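Local coordinates for protein bacterioferritin (Rhodobacter capsulatus, PDB 1JGC) that stores iron, probably oxidising Fe(2+) with dioxygen at a ferroxidase centre and laying down the ferric mineral inside a haem-containing shell of 24 subunits, at residues A[122-125]-A[126-130]; A[97-100]-A[101-105]. All coordinates share one frame; numbering follows the deposited sequence.

Contact 1: residues A[122-125]-A[126-130]; sequences SLIT and DEEGH
Backbone N-H groups of D126, E127 and E128 reach back one helical turn to the carbonyls of S122, L123 and I124. The bond from E127 N to L123 O is 2.9 Å long and nearly straight, 168° at the hydrogen, while that from G129 N to T125 O stretches to 3.2 Å. The tight side faces the bundle interior. There L123 packs on H54 and I58 of helix 38-64, and I124 on helix 83-111, branched aliphatic chains suited to filling space between helices. E127 has its CB 3.5 Å from L123 O, and a bend in its chain (chi2 64°) sets the carboxylate among E18, H54 and E94. I124 and E128 run side by side in the same direction, with the methyl CG2 of I124 4.0 Å from OE2 of E128. The buried carboxylate of E128 is met by two arginines, R102 and R61 of the second subunit, which probably favour its ionised form. The looser side carries S122, D126, the exposed G129 and T125, which nevertheless rests on V115 of the second subunit and turns OG1 back to the carbonyl of E121. D126 has CG beside its own backbone N (chi1 -65°), which draws the carboxylate back along the helix until CG lies 3.4 Å from S122 O; OD2 makes a weak hydrogen bond to NE2 of H54, itself an iron ligand, so that D126 stands in the second shell. Were D126 an alanine, NE2 of H54 would probably lose its carboxylate mate and the ring be freer to turn. H130, held through NE2 by E50 and weakly through ND1 by E94, joins E127, a ligand of both irons, in marking this turn as part of the ferroxidase site of a ferritin-like four-helix bundle, metal-free in this crystal.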
# COMPACT_ATOMS: atom_id res chain seq x y z
N SER A 122 0.26 32.41 -35.62
CA SER A 122 0.81 31.58 -34.56
C SER A 122 2.34 31.65 -34.63
O SER A 122 3.01 31.80 -33.61
CB SER A 122 0.31 30.14 -34.70
OG SER A 122 0.99 29.28 -33.81
N LEU A 123 2.90 31.54 -35.83
CA LEU A 123 4.34 31.62 -35.99
C LEU A 123 4.86 33.00 -35.57
O LEU A 123 5.87 33.11 -34.87
CB LEU A 123 4.74 31.34 -37.43
CG LEU A 123 4.55 29.90 -37.93
CD1 LEU A 123 4.85 29.84 -39.43
CD2 LEU A 123 5.48 28.96 -37.16
N ILE A 124 4.16 34.05 -35.98
CA ILE A 124 4.55 35.41 -35.63
C ILE A 124 4.57 35.53 -34.11
O ILE A 124 5.51 36.10 -33.55
CB ILE A 124 3.56 36.46 -36.22
CG1 ILE A 124 3.76 36.56 -37.73
CG2 ILE A 124 3.76 37.82 -35.55
CD1 ILE A 124 2.74 37.42 -38.43
N THR A 125 3.55 34.99 -33.45
CA THR A 125 3.47 35.05 -32.00
C THR A 125 4.65 34.31 -31.34
O THR A 125 5.25 34.83 -30.41
CB THR A 125 2.15 34.46 -31.47
OG1 THR A 125 1.05 35.15 -32.08
CG2 THR A 125 2.05 34.62 -29.97
N ASP A 126 4.98 33.12 -31.82
CA ASP A 126 6.11 32.38 -31.25
C ASP A 126 7.43 33.12 -31.48
O ASP A 126 8.26 33.22 -30.58
CB ASP A 126 6.24 30.98 -31.87
CG ASP A 126 5.06 30.08 -31.54
OD1 ASP A 126 4.41 30.28 -30.49
OD2 ASP A 126 4.80 29.16 -32.35
N GLU A 127 7.63 33.64 -32.69
CA GLU A 127 8.86 34.34 -32.98
C GLU A 127 9.01 35.62 -32.15
O GLU A 127 10.12 35.96 -31.73
CB GLU A 127 8.97 34.64 -34.48
CG GLU A 127 10.09 33.86 -35.19
CD GLU A 127 9.91 32.32 -35.19
OE1 GLU A 127 9.86 31.70 -34.09
OE2 GLU A 127 9.81 31.73 -36.30
N GLU A 128 7.92 36.32 -31.89
CA GLU A 128 8.03 37.52 -31.07
C GLU A 128 8.43 37.07 -29.66
O GLU A 128 9.12 37.79 -28.93
CB GLU A 128 6.73 38.32 -31.07
CG GLU A 128 6.62 39.25 -32.28
CD GLU A 128 5.56 40.35 -32.14
OE1 GLU A 128 5.31 40.83 -31.01
OE2 GLU A 128 5.00 40.76 -33.17
N GLY A 129 8.03 35.85 -29.30
CA GLY A 129 8.39 35.30 -28.01
C GLY A 129 9.90 35.10 -27.92
O GLY A 129 10.53 35.47 -26.92
N HIS A 130 10.49 34.51 -28.96
CA HIS A 130 11.94 34.29 -29.00
C HIS A 130 12.67 35.64 -29.01
O HIS A 130 13.70 35.79 -28.36
CB HIS A 130 12.33 33.49 -30.25
CG HIS A 130 11.86 32.07 -30.23
ND1 HIS A 130 11.79 31.29 -31.37
CD2 HIS A 130 11.46 31.27 -29.20
CE1 HIS A 130 11.36 30.08 -31.05
NE2 HIS A 130 11.16 30.05 -29.74

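Contact 2: residues A[97-100]-A[101-105]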
# COMPACT_ATOMS: atom_id res chain seq x y z
N ALA A 97 12.70 36.31 -40.31
CA ALA A 97 11.54 35.42 -40.29
C ALA A 97 10.25 36.19 -40.01
O ALA A 97 9.25 36.00 -40.70
CB ALA A 97 11.73 34.31 -39.24
N LEU A 98 10.26 37.07 -39.02
CA LEU A 98 9.06 37.85 -38.72
C LEU A 98 8.62 38.68 -39.93
O LEU A 98 7.43 38.79 -40.24
CB LEU A 98 9.31 38.78 -37.52
CG LEU A 98 9.16 38.15 -36.14
CD1 LEU A 98 9.69 39.12 -35.09
CD2 LEU A 98 7.70 37.82 -35.87
N LYS A 99 9.60 39.25 -40.61
CA LYS A 99 9.34 40.07 -41.79
C LYS A 99 8.58 39.21 -42.79
O LYS A 99 7.52 39.59 -43.28
CB LYS A 99 10.67 40.53 -42.39
CG LYS A 99 10.55 41.44 -43.58
CD LYS A 99 11.94 41.90 -44.04
CE LYS A 99 11.85 42.86 -45.24
NZ LYS A 99 11.31 42.22 -46.49
N LEU A 100 9.12 38.03 -43.07
CA LEU A 100 8.51 37.11 -44.01
C LEU A 100 7.12 36.65 -43.59
O LEU A 100 6.22 36.56 -44.42
CB LEU A 100 9.40 35.90 -44.22
CG LEU A 100 8.77 34.72 -44.98
CD1 LEU A 100 8.37 35.17 -46.37
CD2 LEU A 100 9.76 33.56 -45.05
N TYR A 101 6.96 36.35 -42.30
CA TYR A 101 5.67 35.87 -41.81
C TYR A 101 4.57 36.91 -41.84
O TYR A 101 3.42 36.59 -42.13
CB TYR A 101 5.79 35.33 -40.38
CG TYR A 101 6.74 34.17 -40.20
CD1 TYR A 101 7.06 33.32 -41.26
CD2 TYR A 101 7.31 33.90 -38.96
CE1 TYR A 101 7.92 32.23 -41.08
CE2 TYR A 101 8.16 32.81 -38.76
CZ TYR A 101 8.46 31.99 -39.83
OH TYR A 101 9.30 30.92 -39.62
N ARG A 102 4.91 38.16 -41.54
CA ARG A 102 3.92 39.23 -41.56
C ARG A 102 3.40 39.46 -42.99
O ARG A 102 2.23 39.80 -43.22
CB ARG A 102 4.53 40.51 -41.01
CG ARG A 102 4.86 40.39 -39.54
CD ARG A 102 5.48 41.63 -38.96
NE ARG A 102 5.52 41.53 -37.50
CZ ARG A 102 6.59 41.82 -36.76
NH1 ARG A 102 7.71 42.23 -37.34
NH2 ARG A 102 6.55 41.68 -35.44
N GLU A 103 4.30 39.25 -43.94
CA GLU A 103 4.01 39.41 -45.36
C GLU A 103 3.08 38.27 -45.81
O GLU A 103 2.02 38.51 -46.38
CB GLU A 103 5.33 39.34 -46.11
CG GLU A 103 5.37 40.02 -47.44
CD GLU A 103 6.75 39.92 -48.07
OE1 GLU A 103 7.75 40.32 -47.40
OE2 GLU A 103 6.83 39.44 -49.23
N ALA A 104 3.50 37.04 -45.54
CA ALA A 104 2.70 35.87 -45.90
C ALA A 104 1.34 35.98 -45.24
O ALA A 104 0.31 35.75 -45.87
CB ALA A 104 3.40 34.59 -45.45
N ARG A 105 1.34 36.34 -43.97
CA ARG A 105 0.12 36.47 -43.21
C ARG A 105 -0.86 37.45 -43.88
O ARG A 105 -2.04 37.13 -44.05
CB ARG A 105 0.48 36.90 -41.78
CG ARG A 105 -0.68 37.05 -40.85
CD ARG A 105 -1.15 38.48 -40.90
NE ARG A 105 -2.49 38.59 -40.35
CZ ARG A 105 -3.37 39.48 -40.77
NH1 ARG A 105 -3.05 40.32 -41.75
NH2 ARG A 105 -4.58 39.50 -40.23
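A97 O accepts the backbone N-H of Y101 at 2.8 Å, with an angle of 158° at the hydrogen, and the same oxygen also lies over one face of the Y101 ring, displaced toward its rim. This is one turn of helix 83-111 in the ferritin four-helix bundle. Y101 has CG beside its own backbone N (chi1 -60°), which folds the ring back along the preceding turn; CE2 thereby comes 3.9 Å from the methyl CB of A97. A small residue at 97 leaves room for that ring between helices 5-34 and 114-144, and a tyrosine suits the place because its side chain packs on A14 and I124 while OH and OE2 of E127, an iron ligand, share a weak hydrogen bond. On another flank R102 bonds through its backbone N to L98 O at 2.9 Å. Its chain, extended from CG to NE, crosses L98 obliquely, and L98 CB covers one face of the guanidinium, 3.8 Å from NH1. Aliphatic cover of this kind suits a planar cation whose NH2 is directed to its acid partner, E128. On the exposed side K99 and E103 lie alongside each other, long and charged as befits a surface, yet NZ and OE1 remain 4.1 Å apart, beyond a salt bridge. The backbone bond from E103 N to K99 O is weak as well, whereas A104 N meets L100 O almost straight, at 171°. Beside the tyrosine, L100 CG approaches the ring atom CD1 of Y101 to 4.3 Å.

Both contacts are single turns, on successive helices of the bundle: contact 1 on helix 114-144 and contact 2 on helix 83-111. Each is partly buried, but contact 1 lies nearer the middle of the chain, about 9 Å from its centre against 13 Å. Its inner face supplies one acid and one imidazole of the diiron site, the rest coming from the other helices. Contact 2 contributes an aromatic hydroxyl to the second shell, and an arginine that pairs with E128 away from the iron ligands; its outer face carries looser surface charges. The salt bridge from E128 OE2 to R102 NH2, 2.9 Å, ties them, and I124 CG1 lies 3.6 Å from Y101 CB. Both also reach the second subunit.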